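Side-chain contacts in rhusiopathiae surface protein B (Erysipelothrix rhusiopathiae, PDB 3V10), which probably binds collagen as a cell-wall-anchored adhesin, this chain being the collagen-binding region of the longer protein: residues I283-K286 with L292-D295; T172-T175 with M181-W184; R64-M69 with V306-D311; V217-E220 with L225-I228. All coordinates share one frame; numbering follows the deposited sequence.

Contact 1. Residues I283-K286 with L292-D295; sequences IEYK and LVTD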
loop_
_atom_site.group_PDB
_atom_site.type_symbol
_atom_site.label_atom_id
_atom_site.label_comp_id
_atom_site.label_asym_id
_atom_site.label_seq_id
_atom_site.Cartn_x
_atom_site.Cartn_y
_atom_site.Cartn_z
ATOM N N ILE A 283 -8.650 21.721 7.942
ATOM C CA ILE A 283 -9.905 21.695 8.672
ATOM C C ILE A 283 -10.030 22.966 9.489
ATOM O O ILE A 283 -9.026 23.557 9.896
ATOM C CB ILE A 283 -9.982 20.450 9.612
ATOM C CG1 ILE A 283 -11.371 20.356 10.247
ATOM C CG2 ILE A 283 -8.897 20.525 10.693
ATOM C CD1 ILE A 283 -11.573 19.110 11.081
ATOM N N GLU A 284 -11.263 23.407 9.688
ATOM C CA GLU A 284 -11.512 24.590 10.491
ATOM C C GLU A 284 -12.805 24.390 11.244
ATOM O O GLU A 284 -13.782 23.864 10.703
ATOM C CB GLU A 284 -11.609 25.848 9.631
ATOM C CG GLU A 284 -11.454 27.125 10.458
ATOM C CD GLU A 284 -11.277 28.362 9.602
ATOM O OE1 GLU A 284 -12.247 29.136 9.461
ATOM O OE2 GLU A 284 -10.165 28.549 9.061
ATOM N N TYR A 285 -12.796 24.810 12.502
ATOM C CA TYR A 285 -13.958 24.712 13.375
ATOM C C TYR A 285 -13.608 25.387 14.692
ATOM O O TYR A 285 -12.458 25.738 14.922
ATOM C CB TYR A 285 -14.304 23.246 13.655
ATOM C CG TYR A 285 -13.197 22.467 14.337
ATOM C CD1 TYR A 285 -12.073 22.047 13.627
ATOM C CD2 TYR A 285 -13.258 22.180 15.701
ATOM C CE1 TYR A 285 -11.032 21.360 14.254
ATOM C CE2 TYR A 285 -12.221 21.494 16.339
ATOM C CZ TYR A 285 -11.113 21.089 15.609
ATOM O OH TYR A 285 -10.082 20.421 16.238
ATOM N N LYS A 286 -14.608 25.590 15.541
ATOM C CA LYS A 286 -14.383 26.159 16.869
ATOM C C LYS A 286 -14.525 24.956 17.797
ATOM O O LYS A 286 -15.520 24.237 17.711
ATOM C CB LYS A 286 -15.451 27.202 17.208
ATOM C CG LYS A 286 -15.203 28.585 16.620
ATOM C CD LYS A 286 -16.353 29.523 16.957
ATOM C CE LYS A 286 -16.168 30.906 16.337
ATOM N NZ LYS A 286 -15.478 31.862 17.251
ATOM N N LEU A 292 -11.244 28.983 17.872
ATOM C CA LEU A 292 -11.046 28.619 16.477
ATOM C C LEU A 292 -9.787 27.782 16.305
ATOM O O LEU A 292 -8.699 28.183 16.733
ATOM C CB LEU A 292 -10.946 29.884 15.623
ATOM C CG LEU A 292 -11.076 29.734 14.109
ATOM C CD1 LEU A 292 -12.462 29.203 13.769
ATOM C CD2 LEU A 292 -10.839 31.077 13.445
ATOM N N VAL A 293 -9.939 26.620 15.677
ATOM C CA VAL A 293 -8.814 25.727 15.443
ATOM C C VAL A 293 -8.381 25.872 13.987
ATOM O O VAL A 293 -9.097 25.462 13.070
ATOM C CB VAL A 293 -9.202 24.266 15.717
ATOM C CG1 VAL A 293 -8.023 23.356 15.450
ATOM C CG2 VAL A 293 -9.676 24.120 17.156
ATOM N N THR A 294 -7.205 26.454 13.783
ATOM C CA THR A 294 -6.685 26.676 12.434
ATOM C C THR A 294 -5.258 26.168 12.287
ATOM O O THR A 294 -4.645 26.340 11.239
ATOM C CB THR A 294 -6.668 28.183 12.100
ATOM O OG1 THR A 294 -5.785 28.865 13.006
ATOM C CG2 THR A 294 -8.061 28.776 12.225
ATOM N N ASP A 295 -4.754 25.515 13.329
ATOM C CA ASP A 295 -3.376 25.045 13.356
ATOM C C ASP A 295 -3.169 23.541 13.458
ATOM O O ASP A 295 -2.113 23.091 13.906
ATOM C CB ASP A 295 -2.660 25.721 14.528
ATOM C CG ASP A 295 -3.183 25.250 15.875
ATOM O OD1 ASP A 295 -4.299 24.679 15.933
ATOM O OD2 ASP A 295 -2.481 25.452 16.886
#
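Tyr285 reaches Val293 through its first torsion: its CG sits between the backbone N and the carbonyl carbon (chi1 60°), which folds the ring back over the neighbouring segment. Val293 holds CG1 anti to its own N and CG2 beside it, and this spreads the two methyls beneath the ring. CB of Val293 lies 3.9 Å from the centroid of the Tyr285 ring and 22° off its normal, a CH-pi contact over one face. The fork is splayed along the far rim: CG2 of Val293 is 3.7 Å from CZ of Tyr285, while CG1 is 3.7 Å from OH. The setting is a beta hairpin, in which strand 276-286 returns as the short, weakly bonded strand 292-293. Its hydrogen bond here, Val293 N to Tyr285 O, is 2.8 Å long and almost straight at 174°. Beside it, Lys286 and Leu292 form an antiparallel non-hydrogen-bonded pair. On their face of the hairpin Leu292 CD1 rests 4.0 Å from CG of Lys286, and it lies equally close to CG of Glu284. The extended Glu284 chain runs alongside Thr294, pointing the same way, with OE2 3.8 Å from the Thr294 methyl CG2, an approach without a hydrogen bond. Strand 198-204 pairs with strand 276-286 as well and sends Val198 against Tyr285, whose ring also stacks with Phe166.

Contact 2. Residues T172-T175 with M181-W184; sequences TFST and MNWW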
loop_
_atom_site.group_PDB
_atom_site.type_symbol
_atom_site.label_atom_id
_atom_site.label_comp_id
_atom_site.label_asym_id
_atom_site.label_seq_id
_atom_site.Cartn_x
_atom_site.Cartn_y
_atom_site.Cartn_z
ATOM N N THR A 172 -4.107 3.840 2.577
ATOM C CA THR A 172 -3.278 2.689 2.265
ATOM C C THR A 172 -3.709 2.118 0.925
ATOM O O THR A 172 -4.707 2.555 0.338
ATOM C CB THR A 172 -3.374 1.600 3.366
ATOM O OG1 THR A 172 -2.384 0.591 3.119
ATOM C CG2 THR A 172 -4.763 0.961 3.394
ATOM N N PHE A 173 -2.937 1.160 0.433
ATOM C CA PHE A 173 -3.227 0.525 -0.837
ATOM C C PHE A 173 -4.340 -0.489 -0.656
ATOM O O PHE A 173 -4.525 -1.040 0.431
ATOM C CB PHE A 173 -1.964 -0.157 -1.382
ATOM C CG PHE A 173 -1.300 -1.079 -0.398
ATOM C CD1 PHE A 173 -1.747 -2.388 -0.237
ATOM C CD2 PHE A 173 -0.239 -0.629 0.385
ATOM C CE1 PHE A 173 -1.148 -3.238 0.691
ATOM C CE2 PHE A 173 0.366 -1.470 1.318
ATOM C CZ PHE A 173 -0.090 -2.778 1.472
ATOM N N SER A 174 -5.097 -0.715 -1.724
ATOM C CA SER A 174 -6.176 -1.683 -1.693
ATOM C C SER A 174 -5.619 -3.050 -2.064
ATOM O O SER A 174 -4.703 -3.163 -2.889
ATOM C CB SER A 174 -7.268 -1.307 -2.695
ATOM O OG SER A 174 -8.279 -2.305 -2.747
ATOM N N THR A 175 -6.157 -4.083 -1.429
ATOM C CA THR A 175 -5.754 -5.450 -1.734
ATOM C C THR A 175 -6.925 -6.111 -2.463
ATOM O O THR A 175 -6.865 -7.292 -2.813
ATOM C CB THR A 175 -5.430 -6.262 -0.461
ATOM O OG1 THR A 175 -6.554 -6.236 0.423
ATOM C CG2 THR A 175 -4.212 -5.684 0.260
ATOM N N MET A 181 -6.483 2.769 -3.906
ATOM C CA MET A 181 -6.070 3.088 -2.544
ATOM C C MET A 181 -7.314 3.454 -1.736
ATOM O O MET A 181 -8.262 4.017 -2.279
ATOM C CB MET A 181 -5.089 4.264 -2.554
ATOM C CG MET A 181 -3.730 3.913 -3.129
ATOM S SD MET A 181 -2.708 5.306 -3.681
ATOM C CE MET A 181 -3.375 5.508 -5.343
ATOM N N ASN A 182 -7.310 3.133 -0.444
ATOM C CA ASN A 182 -8.451 3.431 0.413
ATOM C C ASN A 182 -8.072 4.533 1.386
ATOM O O ASN A 182 -6.952 4.559 1.890
ATOM C CB ASN A 182 -8.877 2.183 1.190
ATOM C CG ASN A 182 -9.153 1.005 0.280
ATOM O OD1 ASN A 182 -9.919 1.119 -0.676
ATOM N ND2 ASN A 182 -8.531 -0.134 0.570
ATOM N N TRP A 183 -9.006 5.442 1.644
ATOM C CA TRP A 183 -8.734 6.558 2.545
ATOM C C TRP A 183 -9.786 6.753 3.626
ATOM O O TRP A 183 -10.945 6.378 3.457
ATOM C CB TRP A 183 -8.580 7.850 1.740
ATOM C CG TRP A 183 -7.626 7.715 0.599
ATOM C CD1 TRP A 183 -7.891 7.184 -0.627
ATOM C CD2 TRP A 183 -6.237 8.064 0.593
ATOM N NE1 TRP A 183 -6.759 7.176 -1.398
ATOM C CE2 TRP A 183 -5.725 7.709 -0.674
ATOM C CE3 TRP A 183 -5.373 8.638 1.534
ATOM C CZ2 TRP A 183 -4.386 7.912 -1.027
ATOM C CZ3 TRP A 183 -4.041 8.841 1.182
ATOM C CH2 TRP A 183 -3.561 8.478 -0.085
ATOM N N TRP A 184 -9.362 7.360 4.735
ATOM C CA TRP A 184 -10.228 7.614 5.884
ATOM C C TRP A 184 -10.074 9.022 6.438
ATOM O O TRP A 184 -8.962 9.439 6.745
ATOM C CB TRP A 184 -9.884 6.662 7.038
ATOM C CG TRP A 184 -10.237 5.232 6.830
ATOM C CD1 TRP A 184 -11.353 4.592 7.283
ATOM C CD2 TRP A 184 -9.470 4.252 6.123
ATOM N NE1 TRP A 184 -11.329 3.276 6.905
ATOM C CE2 TRP A 184 -10.184 3.038 6.190
ATOM C CE3 TRP A 184 -8.248 4.283 5.438
ATOM C CZ2 TRP A 184 -9.718 1.858 5.596
ATOM C CZ3 TRP A 184 -7.782 3.112 4.845
ATOM C CH2 TRP A 184 -8.520 1.915 4.930
#
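The Trp184 indole is met at its six-membered edge, near the ring plane, by the methyl of Thr172: CG2 lies 4.0 Å from CZ3, the two side chains running side by side. A second flat group, the Phe173 ring, has Thr172 OG1 above one face, 3.7 Å from the plane and displaced toward the rim. One torsion of Thr172 serves both rings, because placing OG1 anti to the backbone N (chi1 -171°) turns the methyl to the indole. Between the backbones, Thr172 and Asn182 make an antiparallel hydrogen-bonded pair, with Thr172 N to Asn182 O at 3.0 Å and Asn182 N to Thr172 O at 2.8 Å. Thr172 O is further crowded by Met181, whose CA stands 3.2 Å away. CG of Met181 then passes 4.1 Å from CA of Phe173 before the side chain leads off toward Val305 and Tyr277. The Asn182 side chain lies against CA and CB of Ser174, where the hairpin of strands 167-173 and 180-187 begins to turn; Ser174 OG accepts from the backbone N atoms of Glu176 and Val177. With its hydroxyl given to Ser25 O, Thr172 ties the hairpin to the N-terminal part, while its methyl meets Trp184 through van der Waals contact.

Contact 3. Residues R64-M69 with V306-D311; sequences RSLRAM and VNMFDD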
loop_
_atom_site.group_PDB
_atom_site.type_symbol
_atom_site.label_atom_id
_atom_site.label_comp_id
_atom_site.label_asym_id
_atom_site.label_seq_id
_atom_site.Cartn_x
_atom_site.Cartn_y
_atom_site.Cartn_z
ATOM N N ARG A 64 3.053 -11.172 1.971
ATOM C CA ARG A 64 2.448 -11.711 0.759
ATOM C C ARG A 64 2.323 -10.633 -0.310
ATOM O O ARG A 64 2.455 -9.436 -0.030
ATOM C CB ARG A 64 1.064 -12.288 1.072
ATOM C CG ARG A 64 0.009 -11.251 1.443
ATOM C CD ARG A 64 -1.376 -11.881 1.495
ATOM N NE ARG A 64 -2.442 -10.882 1.526
ATOM C CZ ARG A 64 -2.639 -10.032 2.528
ATOM N NH1 ARG A 64 -3.629 -9.156 2.473
ATOM N NH2 ARG A 64 -1.844 -10.057 3.587
ATOM N N SER A 65 2.090 -11.064 -1.543
ATOM C CA SER A 65 1.924 -10.126 -2.645
ATOM C C SER A 65 0.603 -9.383 -2.432
ATOM O O SER A 65 -0.280 -9.873 -1.729
ATOM C CB SER A 65 1.891 -10.887 -3.979
ATOM O OG SER A 65 1.386 -10.076 -5.027
ATOM N N LEU A 66 0.471 -8.198 -3.012
ATOM C CA LEU A 66 -0.772 -7.432 -2.884
ATOM C C LEU A 66 -1.808 -7.961 -3.870
ATOM O O LEU A 66 -2.997 -7.642 -3.776
ATOM C CB LEU A 66 -0.541 -5.954 -3.200
ATOM C CG LEU A 66 0.075 -5.022 -2.158
ATOM C CD1 LEU A 66 1.436 -5.538 -1.711
ATOM C CD2 LEU A 66 0.198 -3.628 -2.777
ATOM N N ARG A 67 -1.342 -8.760 -4.821
ATOM C CA ARG A 67 -2.202 -9.314 -5.862
ATOM C C ARG A 67 -2.976 -10.565 -5.441
ATOM O O ARG A 67 -2.608 -11.253 -4.487
ATOM C CB ARG A 67 -1.361 -9.646 -7.101
ATOM C CG ARG A 67 -0.454 -8.519 -7.599
ATOM C CD ARG A 67 -1.246 -7.275 -7.975
ATOM N NE ARG A 67 -2.278 -7.553 -8.971
ATOM C CZ ARG A 67 -2.043 -7.743 -10.265
ATOM N NH1 ARG A 67 -0.808 -7.685 -10.738
ATOM N NH2 ARG A 67 -3.051 -8.002 -11.090
ATOM N N ALA A 68 -4.061 -10.845 -6.160
ATOM C CA ALA A 68 -4.861 -12.038 -5.892
ATOM C C ALA A 68 -4.017 -13.242 -6.302
ATOM O O ALA A 68 -3.151 -13.126 -7.174
ATOM C CB ALA A 68 -6.146 -12.005 -6.710
ATOM N N MET A 69 -4.266 -14.398 -5.689
ATOM C CA MET A 69 -3.512 -15.608 -6.030
ATOM C C MET A 69 -3.725 -15.902 -7.517
ATOM O O MET A 69 -4.839 -15.779 -8.028
ATOM C CB MET A 69 -3.986 -16.795 -5.163
ATOM C CG MET A 69 -3.298 -18.152 -5.441
ATOM S SD MET A 69 -3.702 -19.472 -4.210
ATOM C CE MET A 69 -5.299 -20.044 -4.800
ATOM N N VAL A 306 2.987 4.860 -0.330
ATOM C CA VAL A 306 4.152 4.608 -1.164
ATOM C C VAL A 306 3.698 3.740 -2.330
ATOM O O VAL A 306 2.846 2.865 -2.160
ATOM C CB VAL A 306 5.262 3.879 -0.369
ATOM C CG1 VAL A 306 6.420 3.527 -1.285
ATOM C CG2 VAL A 306 5.754 4.772 0.763
ATOM N N ASN A 307 4.252 4.006 -3.509
ATOM C CA ASN A 307 3.919 3.264 -4.724
ATOM C C ASN A 307 3.845 1.773 -4.428
ATOM O O ASN A 307 4.810 1.173 -3.950
ATOM C CB ASN A 307 4.965 3.539 -5.812
ATOM C CG ASN A 307 4.611 2.899 -7.138
ATOM O OD1 ASN A 307 4.561 1.678 -7.253
ATOM N ND2 ASN A 307 4.359 3.724 -8.151
ATOM N N MET A 308 2.697 1.178 -4.731
ATOM C CA MET A 308 2.481 -0.233 -4.453
ATOM C C MET A 308 2.508 -1.165 -5.665
ATOM O O MET A 308 2.108 -2.330 -5.565
ATOM C CB MET A 308 1.160 -0.397 -3.685
ATOM C CG MET A 308 -0.111 0.137 -4.372
ATOM S SD MET A 308 -0.385 1.959 -4.463
ATOM C CE MET A 308 -0.889 2.038 -6.139
ATOM N N PHE A 309 2.999 -0.668 -6.796
ATOM C CA PHE A 309 3.061 -1.470 -8.021
ATOM C C PHE A 309 4.330 -2.304 -8.162
ATOM O O PHE A 309 5.430 -1.842 -7.862
ATOM C CB PHE A 309 2.939 -0.565 -9.255
ATOM C CG PHE A 309 1.560 0.006 -9.465
ATOM C CD1 PHE A 309 0.521 -0.798 -9.928
ATOM C CD2 PHE A 309 1.309 1.352 -9.228
ATOM C CE1 PHE A 309 -0.754 -0.266 -10.156
ATOM C CE2 PHE A 309 0.039 1.896 -9.451
ATOM C CZ PHE A 309 -0.994 1.085 -9.918
ATOM N N ASP A 310 4.167 -3.537 -8.625
ATOM C CA ASP A 310 5.309 -4.409 -8.861
ATOM C C ASP A 310 5.819 -4.026 -10.236
ATOM O O ASP A 310 5.054 -3.562 -11.078
ATOM C CB ASP A 310 4.874 -5.878 -8.878
ATOM C CG ASP A 310 4.288 -6.323 -7.562
ATOM O OD1 ASP A 310 5.060 -6.421 -6.589
ATOM O OD2 ASP A 310 3.060 -6.563 -7.491
ATOM N N ASP A 311 7.112 -4.190 -10.467
ATOM C CA ASP A 311 7.658 -3.878 -11.777
ATOM C C ASP A 311 8.842 -4.786 -12.035
ATOM O O ASP A 311 9.438 -5.325 -11.102
ATOM C CB ASP A 311 8.054 -2.397 -11.873
ATOM C CG ASP A 311 9.192 -2.026 -10.951
ATOM O OD1 ASP A 311 10.318 -2.524 -11.163
ATOM O OD2 ASP A 311 8.962 -1.230 -10.018
HETATM O O HOH W 1 2.800 -7.704 -5.090
HETATM O O HOH W 2 1.572 -6.835 -9.845
#
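Asp310 OD2 is gripped by two waters that link it to Leu66 and Arg67. Water 1 donates to Asp310 OD2 at 2.7 Å and accepts from Leu66 N at 3.2 Å. Water 2 donates to the same oxygen at 2.8 Å and takes the N-H of Arg67 NH1 at 2.7 Å, lying in plane at the edge of the guanidinium. That group and the carboxylate are nearly coplanar, 24° apart, yet Arg67 NH1 and Asp310 OD2 stay 5.2 Å from each other, so the opposite charges are bridged by solvent. Bends at chi2 and chi3 turn the guanidinium back to water 2, and the Arg67 and Asp310 side chains slide past each other in opposite directions. The other oxygen, OD1, accepts from Lys118 N, which fixes the acid on strand 112-123. Next to this bridge, Leu66 crosses Met308 at about a right angle, its CD2 pressed tightly, at 3.5 Å, on CB of Met308. Each segment is shaped by a local turn: Ser65 OG accepts from Arg67 N at 3.0 Å in an ST turn, and Asn307 OD1 from Phe309 N at 2.9 Å in an Asx turn. The 306-311 segment leads into strand 311-315, which joins the sheet of the N-terminal part, consistent with 311-315 being the latch strand of the Collagen Hug model and 306-311 the passage into it.

Contact 4. Residues V217-E220 with L225-I228; sequences VDVE and LKHI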
loop_
_atom_site.group_PDB
_atom_site.type_symbol
_atom_site.label_atom_id
_atom_site.label_comp_id
_atom_site.label_asym_id
_atom_site.label_seq_id
_atom_site.Cartn_x
_atom_site.Cartn_y
_atom_site.Cartn_z
ATOM N N VAL A 217 -19.958 7.037 4.569
ATOM C CA VAL A 217 -19.697 7.693 5.849
ATOM C C VAL A 217 -20.182 6.881 7.041
ATOM O O VAL A 217 -21.296 6.375 7.030
ATOM C CB VAL A 217 -20.405 9.070 5.927
ATOM C CG1 VAL A 217 -19.984 9.802 7.185
ATOM C CG2 VAL A 217 -20.094 9.896 4.690
ATOM N N ASP A 218 -19.338 6.744 8.056
ATOM C CA ASP A 218 -19.740 6.054 9.272
ATOM C C ASP A 218 -20.139 7.172 10.222
ATOM O O ASP A 218 -19.413 8.158 10.369
ATOM C CB ASP A 218 -18.586 5.248 9.866
ATOM C CG ASP A 218 -18.212 4.061 9.013
ATOM O OD1 ASP A 218 -19.113 3.258 8.696
ATOM O OD2 ASP A 218 -17.021 3.926 8.660
ATOM N N VAL A 219 -21.309 7.036 10.840
ATOM C CA VAL A 219 -21.807 8.044 11.765
ATOM C C VAL A 219 -22.056 7.391 13.113
ATOM O O VAL A 219 -22.943 6.548 13.246
ATOM C CB VAL A 219 -23.123 8.657 11.253
ATOM C CG1 VAL A 219 -23.593 9.767 12.190
ATOM C CG2 VAL A 219 -22.924 9.188 9.850
ATOM N N GLU A 220 -21.264 7.777 14.110
ATOM C CA GLU A 220 -21.401 7.209 15.443
ATOM C C GLU A 220 -21.732 8.265 16.494
ATOM O O GLU A 220 -21.059 9.284 16.602
ATOM C CB GLU A 220 -20.116 6.483 15.842
ATOM C CG GLU A 220 -20.199 5.813 17.203
ATOM C CD GLU A 220 -18.905 5.144 17.600
ATOM O OE1 GLU A 220 -17.892 5.859 17.770
ATOM O OE2 GLU A 220 -18.905 3.903 17.743
ATOM N N LEU A 225 -23.589 2.956 15.804
ATOM C CA LEU A 225 -22.935 3.298 14.552
ATOM C C LEU A 225 -23.765 2.896 13.347
ATOM O O LEU A 225 -24.372 1.829 13.320
ATOM C CB LEU A 225 -21.553 2.643 14.482
ATOM C CG LEU A 225 -20.791 2.960 13.199
ATOM C CD1 LEU A 225 -19.323 3.073 13.506
ATOM C CD2 LEU A 225 -21.071 1.890 12.158
ATOM N N LYS A 226 -23.796 3.784 12.362
ATOM C CA LYS A 226 -24.526 3.550 11.133
ATOM C C LYS A 226 -23.584 3.837 9.977
ATOM O O LYS A 226 -22.945 4.891 9.925
ATOM C CB LYS A 226 -25.758 4.459 11.064
ATOM C CG LYS A 226 -25.479 5.908 11.412
ATOM C CD LYS A 226 -26.770 6.694 11.589
ATOM C CE LYS A 226 -27.587 6.727 10.311
ATOM N NZ LYS A 226 -28.817 7.546 10.481
ATOM N N HIS A 227 -23.474 2.873 9.073
ATOM C CA HIS A 227 -22.617 3.001 7.903
ATOM C C HIS A 227 -23.538 3.441 6.768
ATOM O O HIS A 227 -24.328 2.645 6.264
ATOM C CB HIS A 227 -21.968 1.646 7.592
ATOM C CG HIS A 227 -21.026 1.672 6.428
ATOM N ND1 HIS A 227 -19.900 2.468 6.396
ATOM C CD2 HIS A 227 -21.040 0.995 5.255
ATOM C CE1 HIS A 227 -19.263 2.279 5.254
ATOM N NE2 HIS A 227 -19.934 1.390 4.544
ATOM N N ILE A 228 -23.449 4.712 6.378
ATOM C CA ILE A 228 -24.311 5.240 5.322
ATOM C C ILE A 228 -23.554 5.710 4.079
ATOM O O ILE A 228 -22.324 5.665 4.026
ATOM C CB ILE A 228 -25.184 6.417 5.846
ATOM C CG1 ILE A 228 -24.308 7.627 6.181
ATOM C CG2 ILE A 228 -25.963 5.973 7.087
ATOM C CD1 ILE A 228 -25.104 8.844 6.656
#
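Among the polar contacts, Asp218 and His227 stand out: ND1 of His227 donates to OD1 of Asp218 at 2.6 Å. The bond is bent, with 147° at the hydrogen; it meets the carboxylate oxygen from above its plane, and the oxygen approaches the ring edge, tilted 18° from the imidazole plane. The bond probably limits ring rotation, and the nearby carboxylate would be expected to favour a protonated imidazole. Backbone bonds form a second group. Val217 pairs with Ile228 and Val219 with Lys226, each through two N-H to O bonds, with the non-hydrogen-bonded pair Asp218-His227 between them and Glu220-Leu225 next along. This is a beta hairpin, strands 208-221 and 224-229, the latter outermost in a five-stranded antiparallel sheet. On the face opposite the histidine the contacts are mainly apolar. Ile228 places CG1 between its N and its carbonyl carbon (chi1 67°), which carries CG1 to 3.4 Å from the carbonyl oxygen Val217 O; the extended chi2 then takes CD1 to 3.9 Å from Val219 CG2. Lys226 lays CG 3.6 Å from CB of Val219 and sends NZ to a hydrogen bond with Tyr237 OH. Helix 230-236 contributes Phe233 to the same side, against Val217.

In the fold
Followed from the N terminus, the chain first lays down residues 64-69, one half of contact 3, whose partner arrives some 240 residues later. Inside that long loop lie three local hairpins in series: contact 2, then contact 4, then contact 1; none crosses another. Contacts 2 and 4 belong to the same five-stranded sheet, and contact 1 to the six-stranded sheet of the same collagen-binding part, about 24 Å from contact 4 between centres. Contact 3 closes last and ties that part to the N-terminal one. Contacts 2 and 3 touch: Phe173 packs on both Leu66 and Met308, so the first of these three hairpins adjoins the junction between the two parts.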